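Local coordinates for protein succinate dehydrogenase (Membrane anchor subunit) (Mycolicibacterium smegmatis, PDB 7D6V) that forms the membrane anchor of a succinate dehydrogenase, holds a membrane-embedded Rieske-type [2Fe-2S] cluster and probably passes electrons from succinate oxidation to quinone, at residues C[12-17]-C[22-27]; C[114-119]-C[242-247]; C[121-126]-C[130-135]. One frame throughout, in Å; residues are numbered along the deposited sequence.

Contact 1: residues C[12-17]-C[22-27]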
loop_
_atom_site.group_PDB
_atom_site.type_symbol
_atom_site.label_atom_id
_atom_site.label_comp_id
_atom_site.label_asym_id
_atom_site.label_seq_id
_atom_site.Cartn_x
_atom_site.Cartn_y
_atom_site.Cartn_z
ATOM N N GLY C 12 -18.437 21.526 9.505
ATOM C CA GLY C 12 -17.490 20.474 9.188
ATOM C C GLY C 12 -17.743 19.637 7.954
ATOM O O GLY C 12 -16.938 19.651 7.025
ATOM N N VAL C 13 -18.867 18.931 7.909
ATOM C CA VAL C 13 -19.254 18.169 6.731
ATOM C C VAL C 13 -20.363 18.847 5.965
ATOM O O VAL C 13 -20.776 18.348 4.910
ATOM C CB VAL C 13 -19.649 16.724 7.091
ATOM C CG1 VAL C 13 -18.454 15.970 7.646
ATOM C CG2 VAL C 13 -20.783 16.723 8.094
ATOM N N PHE C 14 -20.859 19.974 6.464
ATOM C CA PHE C 14 -21.847 20.793 5.789
ATOM C C PHE C 14 -21.217 22.028 5.165
ATOM O O PHE C 14 -21.927 22.969 4.800
ATOM C CB PHE C 14 -22.952 21.158 6.774
ATOM C CG PHE C 14 -23.345 20.015 7.667
ATOM C CD1 PHE C 14 -24.057 18.942 7.162
ATOM C CD2 PHE C 14 -22.974 19.996 8.998
ATOM C CE1 PHE C 14 -24.408 17.885 7.971
ATOM C CE2 PHE C 14 -23.323 18.941 9.813
ATOM C CZ PHE C 14 -24.043 17.884 9.299
ATOM N N SER C 15 -19.892 22.029 5.045
ATOM C CA SER C 15 -19.155 23.086 4.389
ATOM C C SER C 15 -19.518 23.146 2.906
ATOM O O SER C 15 -19.955 22.150 2.325
ATOM C CB SER C 15 -17.658 22.849 4.554
ATOM O OG SER C 15 -17.291 22.856 5.917
ATOM N N PRO C 16 -19.359 24.315 2.276
ATOM C CA PRO C 16 -19.841 24.471 0.892
ATOM C C PRO C 16 -19.200 23.532 -0.118
ATOM O O PRO C 16 -19.882 23.089 -1.050
ATOM C CB PRO C 16 -19.514 25.937 0.583
ATOM C CG PRO C 16 -19.478 26.598 1.907
ATOM C CD PRO C 16 -18.895 25.592 2.841
ATOM N N ARG C 17 -17.916 23.212 0.028
ATOM C CA ARG C 17 -17.210 22.432 -0.983
ATOM C C ARG C 17 -17.326 20.928 -0.795
ATOM O O ARG C 17 -16.933 20.178 -1.694
ATOM C CB ARG C 17 -15.726 22.811 -1.011
ATOM C CG ARG C 17 -15.439 24.219 -1.480
ATOM C CD ARG C 17 -13.950 24.506 -1.415
ATOM N NE ARG C 17 -13.198 23.655 -2.333
ATOM C CZ ARG C 17 -12.959 23.946 -3.606
ATOM N NH1 ARG C 17 -12.266 23.105 -4.359
ATOM N NH2 ARG C 17 -13.419 25.074 -4.129
ATOM N N PRO C 22 -26.910 15.641 3.946
ATOM C CA PRO C 22 -27.523 16.312 5.098
ATOM C C PRO C 22 -27.841 15.369 6.255
ATOM O O PRO C 22 -28.911 15.438 6.867
ATOM C CB PRO C 22 -28.805 16.894 4.495
ATOM C CG PRO C 22 -29.206 15.856 3.507
ATOM C CD PRO C 22 -27.921 15.280 2.937
ATOM N N GLU C 23 -26.905 14.484 6.573
ATOM C CA GLU C 23 -27.048 13.567 7.693
ATOM C C GLU C 23 -25.797 13.627 8.547
ATOM O O GLU C 23 -24.680 13.597 8.023
ATOM C CB GLU C 23 -27.330 12.132 7.231
ATOM C CG GLU C 23 -28.700 11.940 6.588
ATOM C CD GLU C 23 -28.670 11.905 5.074
ATOM O OE1 GLU C 23 -27.640 12.275 4.484
ATOM O OE2 GLU C 23 -29.682 11.496 4.471
ATOM N N ARG C 24 -25.996 13.714 9.861
ATOM C CA ARG C 24 -24.878 13.873 10.781
ATOM C C ARG C 24 -23.917 12.695 10.673
ATOM O O ARG C 24 -22.695 12.875 10.661
ATOM C CB ARG C 24 -25.415 14.026 12.203
ATOM C CG ARG C 24 -24.362 14.261 13.238
ATOM C CD ARG C 24 -23.723 15.594 12.952
ATOM N NE ARG C 24 -24.661 16.709 12.991
ATOM C CZ ARG C 24 -25.015 17.345 14.100
ATOM N NH1 ARG C 24 -24.484 16.994 15.262
ATOM N NH2 ARG C 24 -25.876 18.351 14.044
ATOM N N THR C 25 -24.452 11.481 10.582
ATOM C CA THR C 25 -23.663 10.311 10.236
ATOM C C THR C 25 -24.536 9.372 9.420
ATOM O O THR C 25 -25.766 9.421 9.490
ATOM C CB THR C 25 -23.105 9.602 11.478
ATOM O OG1 THR C 25 -22.033 8.733 11.092
ATOM C CG2 THR C 25 -24.184 8.789 12.176
ATOM N N LEU C 26 -23.886 8.527 8.624
ATOM C CA LEU C 26 -24.574 7.494 7.863
ATOM C C LEU C 26 -24.374 6.109 8.460
ATOM O O LEU C 26 -24.783 5.118 7.851
ATOM C CB LEU C 26 -24.118 7.510 6.404
ATOM C CG LEU C 26 -24.720 8.609 5.530
ATOM C CD1 LEU C 26 -24.086 8.602 4.157
ATOM C CD2 LEU C 26 -26.221 8.450 5.424
ATOM N N ARG C 27 -23.760 6.021 9.635
ATOM C CA ARG C 27 -23.557 4.735 10.285
ATOM C C ARG C 27 -24.884 4.163 10.763
ATOM O O ARG C 27 -25.768 4.893 11.219
ATOM C CB ARG C 27 -22.587 4.882 11.456
ATOM C CG ARG C 27 -21.158 5.148 11.031
ATOM C CD ARG C 27 -20.234 5.346 12.217
ATOM N NE ARG C 27 -20.241 4.194 13.111
ATOM C CZ ARG C 27 -19.302 3.944 14.015
ATOM N NH1 ARG C 27 -18.272 4.761 14.151
ATOM N NH2 ARG C 27 -19.394 2.870 14.785
#
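Phe-14 meets Glu-23 and Arg-24 through the end of its ring, in an irregular N-terminal extension that doubles back on itself before helix 33-55. The turn-back is open: the closest pair of alpha carbons, Phe-14 CA and Pro-22 CA, is 7.3 Å apart, and the two arms are joined by one aromatic ring rather than by a backbone ladder. Pro-22, at that nearest approach, is partly covered by the other arm although its CB is directed away from it. At Glu-23 the main chain does the touching. Its carbonyl O stands 4.3 Å from Phe-14 CE1, while its CB points away; the same oxygen accepts a hydrogen bond from Arg-93 of the iron-sulfur subunit. Arg-24 starts out pointing away as well, with CG opposite the backbone N (chi1 -177°), but bends at chi2 and again at chi3 bring NE back to the ring. There NE lies 3.9 Å from Phe-14 CZ and 4.1 Å from Phe-14 CE2, close to the ring plane. With the guanidinium turned 68° from that plane, the two groups meet at the ring's edge rather than as a cation-pi stack. Beyond Arg-24 the segment serves other partners: Thr-25 OG1 is hydrogen-bonded to Ala-133 O, Leu-26 packs on Thr-90 of the iron-sulfur subunit, and Arg-27 forms a salt bridge with Asp-29. The example illustrates how an extension without regular structure can contact a neighbouring subunit and a neighbouring loop as well as itself. Within its own arm the Phe-14 ring is covered by the preceding residue: Val-13 CG2 sits over the centre of one face, 3.6 Å above its plane.

Contact 2: residues C[114-119]-C[242-247]. With FES (Fe2/s2 (inorganic) cluster), chain J.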
loop_
_atom_site.group_PDB
_atom_site.type_symbol
_atom_site.label_atom_id
_atom_site.label_comp_id
_atom_site.label_asym_id
_atom_site.label_seq_id
_atom_site.Cartn_x
_atom_site.Cartn_y
_atom_site.Cartn_z
ATOM N N CYS C 114 -3.552 10.491 31.918
ATOM C CA CYS C 114 -3.236 9.259 31.206
ATOM C C CYS C 114 -3.673 9.390 29.751
ATOM O O CYS C 114 -4.736 9.941 29.463
ATOM C CB CYS C 114 -3.931 8.065 31.862
ATOM S SG CYS C 114 -4.114 6.624 30.786
ATOM N N TYR C 115 -2.854 8.885 28.833
ATOM C CA TYR C 115 -3.166 8.967 27.413
ATOM C C TYR C 115 -4.429 8.185 27.072
ATOM O O TYR C 115 -5.274 8.667 26.312
ATOM C CB TYR C 115 -1.975 8.481 26.584
ATOM C CG TYR C 115 -0.879 9.516 26.422
ATOM C CD1 TYR C 115 -0.926 10.444 25.395
ATOM C CD2 TYR C 115 0.196 9.564 27.294
ATOM C CE1 TYR C 115 0.058 11.386 25.238
ATOM C CE2 TYR C 115 1.188 10.507 27.145
ATOM C CZ TYR C 115 1.112 11.417 26.113
ATOM O OH TYR C 115 2.092 12.362 25.949
ATOM N N TYR C 116 -4.596 6.989 27.637
ATOM C CA TYR C 116 -5.821 6.242 27.373
ATOM C C TYR C 116 -7.044 6.966 27.920
ATOM O O TYR C 116 -8.068 7.080 27.238
ATOM C CB TYR C 116 -5.754 4.834 27.958
ATOM C CG TYR C 116 -7.133 4.221 27.980
ATOM C CD1 TYR C 116 -7.787 3.912 26.796
ATOM C CD2 TYR C 116 -7.802 4.006 29.174
ATOM C CE1 TYR C 116 -9.057 3.391 26.802
ATOM C CE2 TYR C 116 -9.072 3.478 29.188
ATOM C CZ TYR C 116 -9.693 3.169 27.999
ATOM O OH TYR C 116 -10.959 2.638 28.005
ATOM N N TYR C 117 -6.964 7.448 29.161
ATOM C CA TYR C 117 -8.119 8.101 29.764
ATOM C C TYR C 117 -8.487 9.374 29.021
ATOM O O TYR C 117 -9.671 9.712 28.921
ATOM C CB TYR C 117 -7.848 8.399 31.236
ATOM C CG TYR C 117 -8.069 7.215 32.141
ATOM C CD1 TYR C 117 -9.345 6.833 32.517
ATOM C CD2 TYR C 117 -7.001 6.475 32.619
ATOM C CE1 TYR C 117 -9.549 5.749 33.343
ATOM C CE2 TYR C 117 -7.194 5.393 33.442
ATOM C CZ TYR C 117 -8.468 5.034 33.802
ATOM O OH TYR C 117 -8.658 3.954 34.627
ATOM N N ARG C 118 -7.492 10.086 28.489
ATOM C CA ARG C 118 -7.786 11.264 27.687
ATOM C C ARG C 118 -8.619 10.897 26.471
ATOM O O ARG C 118 -9.607 11.569 26.169
ATOM C CB ARG C 118 -6.492 11.956 27.267
ATOM C CG ARG C 118 -6.008 12.985 28.260
ATOM C CD ARG C 118 -4.512 12.945 28.413
ATOM N NE ARG C 118 -3.846 13.633 27.315
ATOM C CZ ARG C 118 -2.538 13.608 27.105
ATOM N NH1 ARG C 118 -1.750 12.927 27.922
ATOM N NH2 ARG C 118 -2.019 14.262 26.081
ATOM N N LYS C 119 -8.248 9.823 25.772
ATOM C CA LYS C 119 -9.079 9.316 24.687
ATOM C C LYS C 119 -10.496 9.042 25.166
ATOM O O LYS C 119 -11.476 9.494 24.555
ATOM C CB LYS C 119 -8.467 8.041 24.113
ATOM C CG LYS C 119 -9.283 7.430 22.996
ATOM C CD LYS C 119 -8.700 6.123 22.514
ATOM C CE LYS C 119 -9.422 4.951 23.130
ATOM N NZ LYS C 119 -10.766 4.774 22.522
ATOM N N LEU C 242 -6.776 -2.199 28.738
ATOM C CA LEU C 242 -7.373 -3.213 29.597
ATOM C C LEU C 242 -6.926 -3.050 31.044
ATOM O O LEU C 242 -7.732 -3.207 31.970
ATOM C CB LEU C 242 -7.017 -4.601 29.072
ATOM C CG LEU C 242 -7.670 -5.804 29.745
ATOM C CD1 LEU C 242 -9.090 -5.982 29.247
ATOM C CD2 LEU C 242 -6.849 -7.055 29.497
ATOM N N PHE C 243 -5.647 -2.739 31.256
ATOM C CA PHE C 243 -5.115 -2.679 32.610
ATOM C C PHE C 243 -5.702 -1.520 33.402
ATOM O O PHE C 243 -5.858 -1.631 34.619
ATOM C CB PHE C 243 -3.590 -2.592 32.573
ATOM C CG PHE C 243 -2.933 -3.787 31.947
ATOM C CD1 PHE C 243 -3.418 -5.062 32.178
ATOM C CD2 PHE C 243 -1.830 -3.636 31.125
ATOM C CE1 PHE C 243 -2.819 -6.161 31.601
ATOM C CE2 PHE C 243 -1.227 -4.733 30.545
ATOM C CZ PHE C 243 -1.723 -5.997 30.784
ATOM N N ALA C 244 -6.059 -0.419 32.740
ATOM C CA ALA C 244 -6.688 0.693 33.445
ATOM C C ALA C 244 -8.013 0.271 34.072
ATOM O O ALA C 244 -8.245 0.474 35.273
ATOM C CB ALA C 244 -6.893 1.862 32.483
ATOM N N TRP C 245 -8.888 -0.340 33.272
ATOM C CA TRP C 245 -10.178 -0.791 33.780
ATOM C C TRP C 245 -10.009 -1.899 34.810
ATOM O O TRP C 245 -10.727 -1.935 35.820
ATOM C CB TRP C 245 -11.055 -1.263 32.622
ATOM C CG TRP C 245 -11.530 -0.154 31.744
ATOM C CD1 TRP C 245 -11.145 0.095 30.463
ATOM C CD2 TRP C 245 -12.476 0.866 32.082
ATOM N NE1 TRP C 245 -11.791 1.202 29.980
ATOM C CE2 TRP C 245 -12.615 1.695 30.955
ATOM C CE3 TRP C 245 -13.221 1.157 33.229
ATOM C CZ2 TRP C 245 -13.466 2.795 30.940
ATOM C CZ3 TRP C 245 -14.064 2.248 33.211
ATOM C CH2 TRP C 245 -14.181 3.054 32.074
ATOM N N ILE C 246 -9.056 -2.805 34.580
ATOM C CA ILE C 246 -8.836 -3.898 35.522
ATOM C C ILE C 246 -8.381 -3.359 36.870
ATOM O O ILE C 246 -8.836 -3.821 37.921
ATOM C CB ILE C 246 -7.831 -4.910 34.942
ATOM C CG1 ILE C 246 -8.492 -5.743 33.847
ATOM C CG2 ILE C 246 -7.290 -5.817 36.034
ATOM C CD1 ILE C 246 -7.579 -6.775 33.243
ATOM N N THR C 247 -7.483 -2.372 36.868
ATOM C CA THR C 247 -7.005 -1.825 38.131
ATOM C C THR C 247 -8.083 -1.010 38.829
ATOM O O THR C 247 -8.154 -1.010 40.061
ATOM C CB THR C 247 -5.745 -0.989 37.913
ATOM O OG1 THR C 247 -6.006 0.041 36.954
ATOM C CG2 THR C 247 -4.600 -1.864 37.447
HETATM FE FE1 FES J . -1.748 5.889 30.674
HETATM FE FE2 FES J . 0.654 6.731 31.546
HETATM S S1 FES J . -0.180 6.908 29.519
HETATM S S2 FES J . -0.881 5.646 32.680
#
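Trp-245 NE1 donates a hydrogen bond to Tyr-116 OH, joining helix 242-247 to helix 115-119 through an indole N-H and a phenol oxygen. The separation of NE1 and OH is 2.6 Å and the N-H...O angle 151°, with the tyrosine oxygen tilted somewhat out of the indole plane. The two side chains cross at about a right angle. Beside this bond, the methyl of Ala-244 fills the angle between two tyrosines: its CB is 4.0 Å from Tyr-116 CD2, 3.7 Å from Tyr-117 CE2 and 3.5 Å from Tyr-117 OH. The small residue lets both rings come up to the helix, and the Tyr-116 ring gets there because its CG lies opposite the backbone N (chi1 166°).

The next shell outward is the Rieske-type cluster. Cys-114 is the N-cap of the helix, and its SG accepts a nearly straight capping bond from Tyr-117 N at 3.4 Å. The same sulfur binds the iron FE1 at 2.5 Å, sharing that iron with His-240 from just before segment 242-247. One atom thus ties helix start to metal, and the N-H and helix dipole would probably draw electron density from the cluster. Tyr-115 brings its ring edge to the inorganic sulfide S1, while Arg-118 NH1 lies over one face of that ring; Tyr-115 OH is hydrogen-bonded to Glu-229 of the iron-sulfur subunit.

The segment axes pass 10.8 Å apart at 88°, so these two segments run almost perpendicular to each other. Tyr-202 of helix 188-204 packs against Cys-114, Tyr-117 and Ala-244, and Leu-42 of helix 33-55 touches Tyr-117 and Trp-245.

Contact 3: residues C[121-126]-C[130-135]. With PEV ((1S)-2-{[(2-aminoethoxy)(hydroxy)phosphoryl]oxy}-1-[(palmitoyloxy)methyl]ethyl stearate), chain I.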
loop_
_atom_site.group_PDB
_atom_site.type_symbol
_atom_site.label_atom_id
_atom_site.label_comp_id
_atom_site.label_asym_id
_atom_site.label_seq_id
_atom_site.Cartn_x
_atom_site.Cartn_y
_atom_site.Cartn_z
ATOM N N TYR C 121 -12.354 10.060 27.805
ATOM C CA TYR C 121 -13.280 11.136 28.128
ATOM C C TYR C 121 -13.359 12.212 27.052
ATOM O O TYR C 121 -14.402 12.853 26.951
ATOM C CB TYR C 121 -12.993 11.766 29.502
ATOM C CG TYR C 121 -11.643 12.396 29.754
ATOM C CD1 TYR C 121 -10.759 11.831 30.659
ATOM C CD2 TYR C 121 -11.271 13.574 29.125
ATOM C CE1 TYR C 121 -9.537 12.406 30.914
ATOM C CE2 TYR C 121 -10.048 14.154 29.369
ATOM C CZ TYR C 121 -9.186 13.566 30.265
ATOM O OH TYR C 121 -7.967 14.141 30.516
ATOM N N TYR C 122 -12.339 12.386 26.205
ATOM C CA TYR C 122 -12.509 13.259 25.048
ATOM C C TYR C 122 -13.600 12.727 24.133
ATOM O O TYR C 122 -14.340 13.503 23.521
ATOM C CB TYR C 122 -11.197 13.395 24.272
ATOM C CG TYR C 122 -10.154 14.270 24.920
ATOM C CD1 TYR C 122 -10.512 15.304 25.769
ATOM C CD2 TYR C 122 -8.807 14.067 24.671
ATOM C CE1 TYR C 122 -9.557 16.097 26.361
ATOM C CE2 TYR C 122 -7.848 14.854 25.255
ATOM C CZ TYR C 122 -8.227 15.867 26.099
ATOM O OH TYR C 122 -7.267 16.656 26.682
ATOM N N ARG C 123 -13.706 11.402 24.013
ATOM C CA ARG C 123 -14.814 10.828 23.257
ATOM C C ARG C 123 -16.132 10.954 24.013
ATOM O O ARG C 123 -17.146 11.368 23.442
ATOM C CB ARG C 123 -14.523 9.366 22.930
ATOM C CG ARG C 123 -13.515 9.161 21.824
ATOM C CD ARG C 123 -13.838 7.911 21.044
ATOM N NE ARG C 123 -12.718 7.452 20.235
ATOM C CZ ARG C 123 -12.799 6.465 19.352
ATOM N NH1 ARG C 123 -13.950 5.841 19.163
ATOM N NH2 ARG C 123 -11.732 6.106 18.655
ATOM N N SER C 124 -16.138 10.613 25.302
ATOM C CA SER C 124 -17.386 10.397 26.027
ATOM C C SER C 124 -17.998 11.678 26.585
ATOM O O SER C 124 -19.199 11.909 26.423
ATOM C CB SER C 124 -17.155 9.398 27.162
ATOM O OG SER C 124 -16.657 8.173 26.665
ATOM N N VAL C 125 -17.205 12.506 27.257
ATOM C CA VAL C 125 -17.718 13.699 27.916
ATOM C C VAL C 125 -17.632 14.911 27.005
ATOM O O VAL C 125 -18.605 15.649 26.837
ATOM C CB VAL C 125 -16.946 13.934 29.231
ATOM C CG1 VAL C 125 -17.515 15.125 29.981
ATOM C CG2 VAL C 125 -16.965 12.684 30.085
ATOM N N TRP C 126 -16.467 15.135 26.403
ATOM C CA TRP C 126 -16.265 16.311 25.572
ATOM C C TRP C 126 -16.775 16.119 24.153
ATOM O O TRP C 126 -16.852 17.098 23.405
ATOM C CB TRP C 126 -14.778 16.685 25.557
ATOM C CG TRP C 126 -14.488 18.070 25.048
ATOM C CD1 TRP C 126 -13.562 18.414 24.112
ATOM C CD2 TRP C 126 -15.116 19.294 25.456
ATOM N NE1 TRP C 126 -13.577 19.770 23.904
ATOM C CE2 TRP C 126 -14.523 20.333 24.717
ATOM C CE3 TRP C 126 -16.124 19.611 26.373
ATOM C CZ2 TRP C 126 -14.902 21.664 24.862
ATOM C CZ3 TRP C 126 -16.500 20.931 26.514
ATOM C CH2 TRP C 126 -15.889 21.942 25.764
ATOM N N THR C 130 -17.523 11.823 19.238
ATOM C CA THR C 130 -18.333 10.872 19.990
ATOM C C THR C 130 -18.097 9.465 19.464
ATOM O O THR C 130 -17.850 8.530 20.232
ATOM C CB THR C 130 -19.812 11.245 19.906
ATOM O OG1 THR C 130 -19.981 12.619 20.265
ATOM C CG2 THR C 130 -20.629 10.389 20.848
ATOM N N ALA C 131 -18.141 9.314 18.146
ATOM C CA ALA C 131 -17.703 8.130 17.434
ATOM C C ALA C 131 -16.845 8.595 16.265
ATOM O O ALA C 131 -16.665 9.794 16.046
ATOM C CB ALA C 131 -18.893 7.280 16.973
ATOM N N CYS C 132 -16.319 7.640 15.502
ATOM C CA CYS C 132 -15.207 7.945 14.608
ATOM C C CYS C 132 -15.620 8.840 13.446
ATOM O O CYS C 132 -14.943 9.833 13.150
ATOM C CB CYS C 132 -14.565 6.650 14.125
ATOM S SG CYS C 132 -13.551 5.972 15.437
ATOM N N ALA C 133 -16.720 8.522 12.775
ATOM C CA ALA C 133 -17.163 9.300 11.621
ATOM C C ALA C 133 -18.496 9.995 11.884
ATOM O O ALA C 133 -19.315 10.161 10.980
ATOM C CB ALA C 133 -17.254 8.420 10.379
ATOM N N VAL C 134 -18.724 10.412 13.126
ATOM C CA VAL C 134 -19.910 11.168 13.509
ATOM C C VAL C 134 -19.487 12.604 13.777
ATOM O O VAL C 134 -18.513 12.848 14.497
ATOM C CB VAL C 134 -20.605 10.551 14.738
ATOM C CG1 VAL C 134 -21.914 11.258 15.020
ATOM C CG2 VAL C 134 -20.843 9.070 14.517
ATOM N N ALA C 135 -20.222 13.554 13.203
ATOM C CA ALA C 135 -19.768 14.938 13.186
ATOM C C ALA C 135 -19.961 15.618 14.538
ATOM O O ALA C 135 -20.890 15.310 15.288
ATOM C CB ALA C 135 -20.487 15.721 12.091
HETATM C C48 PEV I . -10.088 6.569 37.229
HETATM C C47 PEV I . -10.274 7.965 37.812
HETATM C C46 PEV I . -10.070 9.028 36.741
HETATM C C45 PEV I . -11.318 9.168 35.880
HETATM C C44 PEV I . -11.516 10.601 35.403
HETATM C C43 PEV I . -12.496 10.679 34.240
HETATM C C42 PEV I . -13.374 11.914 34.354
HETATM C C41 PEV I . -12.919 12.998 33.390
HETATM C C40 PEV I . -14.039 13.977 33.080
HETATM C C39 PEV I . -13.531 15.407 33.119
HETATM C C38 PEV I . -12.788 15.731 31.831
HETATM C C37 PEV I . -13.743 16.252 30.767
HETATM C C36 PEV I . -13.230 17.543 30.155
HETATM C C35 PEV I . -12.512 17.277 28.840
HETATM C C34 PEV I . -12.597 18.493 27.931
HETATM C C33 PEV I . -12.194 19.756 28.673
HETATM C C32 PEV I . -12.850 20.976 28.048
HETATM C C31 PEV I . -11.933 21.617 27.021
HETATM O O31 PEV I . -11.648 21.028 26.036
HETATM O O2 PEV I . -11.437 22.900 27.240
HETATM C C2 PEV I . -11.953 23.836 26.345
HETATM C C1 PEV I . -10.927 24.063 25.243
HETATM O O3P PEV I . -11.211 23.184 24.194
HETATM P P PEV I . -11.599 23.810 22.721
HETATM O O1P PEV I . -13.052 24.207 22.694
HETATM O O2P PEV I . -11.332 22.777 21.655
HETATM O O4P PEV I . -10.678 25.148 22.458
HETATM C C4 PEV I . -11.253 26.406 22.662
HETATM C C5 PEV I . -10.190 27.323 23.262
HETATM N N6 PEV I . -10.816 28.432 23.958
HETATM C C3 PEV I . -12.237 25.137 27.089
HETATM O O3 PEV I . -12.945 24.807 28.250
HETATM C C11 PEV I . -12.228 24.996 29.436
HETATM O O11 PEV I . -11.849 26.075 29.737
HETATM C C12 PEV I . -11.919 23.806 30.340
HETATM C C13 PEV I . -12.243 24.098 31.802
HETATM C C14 PEV I . -12.425 22.820 32.614
HETATM C C15 PEV I . -11.294 21.821 32.387
HETATM C C16 PEV I . -10.577 21.486 33.691
HETATM C C17 PEV I . -10.193 20.013 33.826
HETATM C C18 PEV I . -10.544 19.171 32.600
HETATM C C19 PEV I . -9.344 18.422 32.021
HETATM C C20 PEV I . -8.016 18.813 32.670
HETATM C C21 PEV I . -6.944 17.748 32.457
HETATM C C22 PEV I . -5.815 17.851 33.478
HETATM C C23 PEV I . -4.623 18.668 32.987
HETATM C C24 PEV I . -4.030 19.495 34.121
HETATM C C25 PEV I . -3.107 18.671 35.013
HETATM C C26 PEV I . -3.575 18.664 36.465
#
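Arg-123 reaches from helix 115-124 to the loop that follows it, and buries more surface here than any other residue. Its carbonyl O packs 3.7 Å from Thr-130 CA, where the backbones draw nearest, and its CD passes 4.1 Å from Thr-130 O. A bend at chi2 (-148°) then carries the guanidinium to Cys-132, whose SG lies 3.7 Å from both NH1 and NH2. Thr-130 contributes main chain: its CB points away, and OG1 is hydrogen-bonded to Gln-127. Cys-132 stands in a type I beta turn, Ala-131 to Val-134, and its sulfur forms a disulfide with Cys-208 of the iron-sulfur subunit. Arg-123 NH2 makes a salt bridge with Glu-211 and a hydrogen bond to Thr-206 O of that same subunit, so the contact is a small worked case of an intersubunit seam. Another side of segment 121-126 meets lipid: the ester carbonyl oxygen O31 of the phospholipid lies over a face of Trp-126, 3.1 Å from its NE1, and acyl carbon C38 lies over Tyr-121. Ser-124 packs on Pro-35, Thr-38 and Asn-39 of helix 33-55.

Contact 2 lies near the centre of the chain, partly buried, while contacts 1 and 3 are surface contacts at the side facing the iron-sulfur subunit. Contacts 2 and 3 both use helix 115-124: its start carries metal ligation and a hydrogen-bonded aromatic interface, its later part the disulfide-linked subunit seam, and lipid is met along it from Tyr-117 to Trp-126 just beyond. Contacts 1 and 3, with centres about 16 Å apart, share a loop-to-loop interface in which Arg-24 CD packs on Ala-135 CB. Across contact 1 an aromatic ring meets a backbone carbonyl and an arginine; across contact 3 the touch is backbone, guanidinium and sulfur. Contact 2 alone joins two helices, and those are distant in sequence.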